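Local coordinates for protein phosphoribosylformylglycinamidine synthase 2 (Thermus thermophilus, PDB 3VIU) that belongs to the PurM-like AIR synthase-related family and binds ADP and magnesium as a single chain built from two related halves, at residues Leu614-Leu627 and Ala652-Glu666. Sequence-based numbering, arbitrary orientation.
Sequences LTRTAHDVAEGGLL and ALFGEAPSRVLFTVE. With MG (magnesium ion), chain D.
Val621 CG1 lies over one face of the Arg660 guanidinium, 3.5 Å from NH2, while two waters meet the same group in its plane at the edge. The ring of Phe654 has Leu653 CB over one face, near the rim, and Gly624 O in plane at its edge; that of Phe663 takes Thr615 OG1 at its edge, the two side chains crossing at about a right angle. Phe663 lies on the antiparallel strand pair 618-620 with 661-665, at one margin of the mixed sheet in this PurM-like C-terminal domain, with strand 563-567 flanking 661-665 on its other side; Phe654 directly follows helix 650-653, and Arg660 precedes Val661.

His619 and Leu662 form the hydrogen-bonded pair; beyond it Val621 N donates almost straight to Arg660 O (2.9 Å, 173°), tilted from the carbonyl plane. On the face carrying Leu662, its CD2 meets Leu626 CD1 at 4.0 Å and its CG packs on Val621 CG2, joining strand to helix 625-634. On the other face, with Val661, Asp620 has CG between its backbone N and carbonyl carbon (chi1 72°); the carboxylate turns away from the partner strand and OD1 binds the magnesium ion at 2.5 Å. Asp430, Asn472 and two waters complete the ligands, and Arg471 forms a salt bridge with OD2.

A type II turn from Ala622 to Gly625 brings Gly624 N against Glu656. The Arg660 chain, bent at chi3, turns NE back to Ala657 O, and NH1 reaches Glu569 O. Leu627 lies alongside Leu653, with CD2 3.7 Å from Leu653 CB, and its N bonds to Leu653 O. While Glu656 OE1 is bonded to Tyr453 OH, OE2, also bonded by Glu578 N, accepts Gly624 N at 2.9 Å on its anti side, 33° out of the carboxylate plane.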
# COMPACT_ATOMS: atom_id res chain seq x y z
N LEU A 614 0.28 -30.58 5.01
CA LEU A 614 -1.05 -31.14 5.20
C LEU A 614 -2.06 -30.55 4.22
O LEU A 614 -3.06 -31.20 3.90
CB LEU A 614 -1.54 -30.89 6.63
CG LEU A 614 -0.90 -31.72 7.73
CD1 LEU A 614 -1.25 -31.14 9.09
CD2 LEU A 614 -1.37 -33.17 7.63
N THR A 615 -1.80 -29.34 3.76
CA THR A 615 -2.69 -28.65 2.83
C THR A 615 -1.94 -27.71 1.89
O THR A 615 -0.96 -27.08 2.28
CB THR A 615 -3.72 -27.79 3.59
OG1 THR A 615 -4.59 -27.14 2.65
CG2 THR A 615 -3.01 -26.73 4.42
N ARG A 616 -2.41 -27.61 0.65
CA ARG A 616 -1.78 -26.71 -0.31
C ARG A 616 -2.86 -25.86 -0.97
O ARG A 616 -2.63 -25.22 -2.00
CB ARG A 616 -0.99 -27.49 -1.37
CG ARG A 616 -1.84 -28.42 -2.19
CD ARG A 616 -1.08 -28.96 -3.38
NE ARG A 616 -1.91 -29.90 -4.12
CZ ARG A 616 -1.53 -30.51 -5.24
NH1 ARG A 616 -0.33 -30.28 -5.75
NH2 ARG A 616 -2.36 -31.36 -5.83
N THR A 617 -4.04 -25.86 -0.38
CA THR A 617 -5.13 -25.05 -0.91
C THR A 617 -5.93 -24.46 0.26
O THR A 617 -6.53 -25.17 1.07
CB THR A 617 -6.02 -25.87 -1.89
OG1 THR A 617 -7.32 -25.30 -1.99
CG2 THR A 617 -6.09 -27.28 -1.48
N ALA A 618 -5.87 -23.13 0.36
CA ALA A 618 -6.53 -22.39 1.42
C ALA A 618 -7.07 -21.06 0.90
O ALA A 618 -6.60 -20.53 -0.10
CB ALA A 618 -5.54 -22.14 2.57
N HIS A 619 -8.06 -20.52 1.60
CA HIS A 619 -8.67 -19.27 1.19
C HIS A 619 -9.39 -18.74 2.41
O HIS A 619 -10.14 -19.48 3.05
CB HIS A 619 -9.67 -19.56 0.07
CG HIS A 619 -10.25 -18.33 -0.55
ND1 HIS A 619 -11.59 -18.23 -0.87
CD2 HIS A 619 -9.68 -17.16 -0.91
CE1 HIS A 619 -11.82 -17.03 -1.40
NE2 HIS A 619 -10.68 -16.37 -1.43
N ASP A 620 -9.17 -17.48 2.77
CA ASP A 620 -9.87 -16.97 3.94
C ASP A 620 -11.26 -16.48 3.56
O ASP A 620 -11.53 -16.18 2.40
CB ASP A 620 -9.07 -15.87 4.65
CG ASP A 620 -9.04 -14.57 3.88
OD1 ASP A 620 -8.78 -14.60 2.66
OD2 ASP A 620 -9.25 -13.51 4.52
N VAL A 621 -12.16 -16.46 4.55
CA VAL A 621 -13.53 -16.03 4.34
C VAL A 621 -13.67 -14.56 4.72
O VAL A 621 -13.64 -14.20 5.90
CB VAL A 621 -14.50 -16.87 5.20
CG1 VAL A 621 -15.94 -16.48 4.89
CG2 VAL A 621 -14.27 -18.36 4.94
N ALA A 622 -13.81 -13.70 3.71
CA ALA A 622 -13.92 -12.27 3.97
C ALA A 622 -15.26 -11.72 3.54
O ALA A 622 -16.30 -12.31 3.83
CB ALA A 622 -12.79 -11.53 3.27
N GLU A 623 -15.25 -10.59 2.84
CA GLU A 623 -16.50 -9.98 2.42
C GLU A 623 -17.35 -10.92 1.58
O GLU A 623 -16.83 -11.66 0.75
CB GLU A 623 -16.24 -8.66 1.67
CG GLU A 623 -14.87 -8.52 1.00
CD GLU A 623 -13.75 -8.14 1.97
OE1 GLU A 623 -13.91 -7.15 2.72
OE2 GLU A 623 -12.69 -8.82 1.95
N GLY A 624 -18.66 -10.91 1.84
CA GLY A 624 -19.57 -11.78 1.11
C GLY A 624 -19.89 -13.08 1.83
O GLY A 624 -20.78 -13.82 1.41
N GLY A 625 -19.15 -13.38 2.88
CA GLY A 625 -19.40 -14.59 3.65
C GLY A 625 -18.92 -15.92 3.10
O GLY A 625 -18.31 -16.01 2.03
N LEU A 626 -19.25 -16.97 3.85
CA LEU A 626 -18.87 -18.34 3.53
C LEU A 626 -19.14 -18.80 2.10
O LEU A 626 -18.27 -19.39 1.47
CB LEU A 626 -19.55 -19.30 4.51
CG LEU A 626 -19.34 -20.79 4.21
CD1 LEU A 626 -17.85 -21.13 4.22
CD2 LEU A 626 -20.08 -21.64 5.22
N LEU A 627 -20.34 -18.53 1.60
CA LEU A 627 -20.68 -18.96 0.25
C LEU A 627 -19.86 -18.28 -0.84
O LEU A 627 -19.41 -18.92 -1.79
CB LEU A 627 -22.19 -18.77 -0.00
CG LEU A 627 -23.04 -20.05 0.02
CD1 LEU A 627 -22.65 -20.96 1.16
CD2 LEU A 627 -24.50 -19.66 0.13
N ALA A 652 -25.32 -16.91 8.26
CA ALA A 652 -24.44 -18.04 8.05
C ALA A 652 -23.93 -18.17 6.63
O ALA A 652 -22.79 -18.54 6.41
CB ALA A 652 -25.15 -19.33 8.46
N LEU A 653 -24.76 -17.87 5.65
CA LEU A 653 -24.33 -18.01 4.28
C LEU A 653 -23.55 -16.82 3.72
O LEU A 653 -22.63 -17.00 2.90
CB LEU A 653 -25.55 -18.31 3.40
CG LEU A 653 -26.42 -19.51 3.86
CD1 LEU A 653 -27.67 -19.62 3.00
CD2 LEU A 653 -25.61 -20.79 3.79
N PHE A 654 -23.87 -15.62 4.18
CA PHE A 654 -23.23 -14.41 3.68
C PHE A 654 -22.69 -13.44 4.72
O PHE A 654 -22.03 -12.47 4.37
CB PHE A 654 -24.23 -13.65 2.81
CG PHE A 654 -24.93 -14.52 1.82
CD1 PHE A 654 -24.28 -14.96 0.68
CD2 PHE A 654 -26.25 -14.91 2.04
CE1 PHE A 654 -24.94 -15.77 -0.25
CE2 PHE A 654 -26.92 -15.72 1.13
CZ PHE A 654 -26.26 -16.15 -0.02
N GLY A 655 -22.98 -13.70 5.99
CA GLY A 655 -22.51 -12.84 7.06
C GLY A 655 -21.00 -12.81 7.08
O GLY A 655 -20.35 -13.77 6.67
N GLU A 656 -20.42 -11.71 7.57
CA GLU A 656 -18.97 -11.62 7.61
C GLU A 656 -18.39 -11.73 9.02
O GLU A 656 -19.01 -11.32 9.99
CB GLU A 656 -18.53 -10.31 6.94
CG GLU A 656 -19.35 -10.01 5.68
CD GLU A 656 -18.91 -8.76 4.94
OE1 GLU A 656 -18.39 -7.82 5.58
OE2 GLU A 656 -19.12 -8.72 3.71
N ALA A 657 -17.19 -12.32 9.11
CA ALA A 657 -16.48 -12.49 10.38
C ALA A 657 -15.02 -12.81 10.06
O ALA A 657 -14.73 -13.63 9.19
CB ALA A 657 -17.08 -13.63 11.20
N PRO A 658 -14.08 -12.17 10.78
CA PRO A 658 -12.66 -12.39 10.55
C PRO A 658 -12.17 -13.70 11.15
O PRO A 658 -12.93 -14.44 11.75
CB PRO A 658 -12.02 -11.20 11.23
CG PRO A 658 -12.87 -11.09 12.46
CD PRO A 658 -14.28 -11.22 11.89
N SER A 659 -10.90 -13.99 10.96
CA SER A 659 -10.28 -15.18 11.52
C SER A 659 -10.88 -16.50 11.04
O SER A 659 -10.78 -17.51 11.74
CB SER A 659 -10.35 -15.10 13.05
OG SER A 659 -9.88 -13.84 13.52
N ARG A 660 -11.48 -16.51 9.85
CA ARG A 660 -12.06 -17.73 9.30
C ARG A 660 -11.33 -18.16 8.03
O ARG A 660 -11.16 -17.37 7.10
CB ARG A 660 -13.55 -17.52 9.02
CG ARG A 660 -14.34 -17.08 10.25
CD ARG A 660 -15.84 -17.20 10.04
NE ARG A 660 -16.33 -16.27 9.02
CZ ARG A 660 -17.54 -16.34 8.47
NH1 ARG A 660 -18.38 -17.29 8.84
NH2 ARG A 660 -17.90 -15.45 7.56
N VAL A 661 -10.89 -19.42 7.99
CA VAL A 661 -10.15 -19.96 6.85
C VAL A 661 -10.61 -21.33 6.36
O VAL A 661 -10.85 -22.25 7.15
CB VAL A 661 -8.63 -20.08 7.18
CG1 VAL A 661 -7.88 -20.70 6.01
CG2 VAL A 661 -8.06 -18.72 7.51
N LEU A 662 -10.71 -21.46 5.04
CA LEU A 662 -11.11 -22.71 4.40
C LEU A 662 -9.86 -23.38 3.82
O LEU A 662 -8.97 -22.70 3.32
CB LEU A 662 -12.08 -22.43 3.25
CG LEU A 662 -13.47 -21.89 3.57
CD1 LEU A 662 -14.18 -21.45 2.29
CD2 LEU A 662 -14.26 -22.97 4.28
N PHE A 663 -9.79 -24.70 3.89
CA PHE A 663 -8.66 -25.42 3.32
C PHE A 663 -9.01 -26.88 3.08
O PHE A 663 -9.97 -27.40 3.66
CB PHE A 663 -7.42 -25.31 4.21
CG PHE A 663 -7.46 -26.15 5.45
CD1 PHE A 663 -6.73 -27.33 5.52
CD2 PHE A 663 -8.23 -25.77 6.53
CE1 PHE A 663 -6.76 -28.11 6.67
CE2 PHE A 663 -8.27 -26.55 7.68
CZ PHE A 663 -7.53 -27.72 7.74
N THR A 664 -8.25 -27.54 2.21
CA THR A 664 -8.52 -28.93 1.90
C THR A 664 -7.32 -29.82 2.22
O THR A 664 -6.17 -29.38 2.16
CB THR A 664 -8.87 -29.11 0.42
OG1 THR A 664 -7.68 -29.02 -0.36
CG2 THR A 664 -9.83 -28.02 -0.03
N VAL A 665 -7.61 -31.07 2.58
CA VAL A 665 -6.57 -32.03 2.92
C VAL A 665 -6.82 -33.28 2.11
O VAL A 665 -7.94 -33.52 1.65
CB VAL A 665 -6.61 -32.43 4.42
CG1 VAL A 665 -6.41 -31.22 5.28
CG2 VAL A 665 -7.94 -33.08 4.75
N GLU A 666 -5.79 -34.10 1.92
CA GLU A 666 -6.00 -35.33 1.20
C GLU A 666 -6.67 -36.25 2.21
O GLU A 666 -6.34 -36.24 3.39
CB GLU A 666 -4.67 -35.91 0.70
CG GLU A 666 -4.80 -37.15 -0.18
CD GLU A 666 -4.92 -38.44 0.63
OE1 GLU A 666 -5.21 -39.50 0.02
OE2 GLU A 666 -4.70 -38.40 1.86
MG MG D . -8.63 -13.04 0.73
O HOH W 1 -3.40 -33.15 2.13
O HOH W 2 -9.45 -11.72 2.66
O HOH W 3 -10.96 -14.06 0.69
O HOH W 4 -11.86 -14.36 7.90
O HOH W 5 -16.15 -13.17 6.64
O HOH W 6 -20.53 -16.58 6.38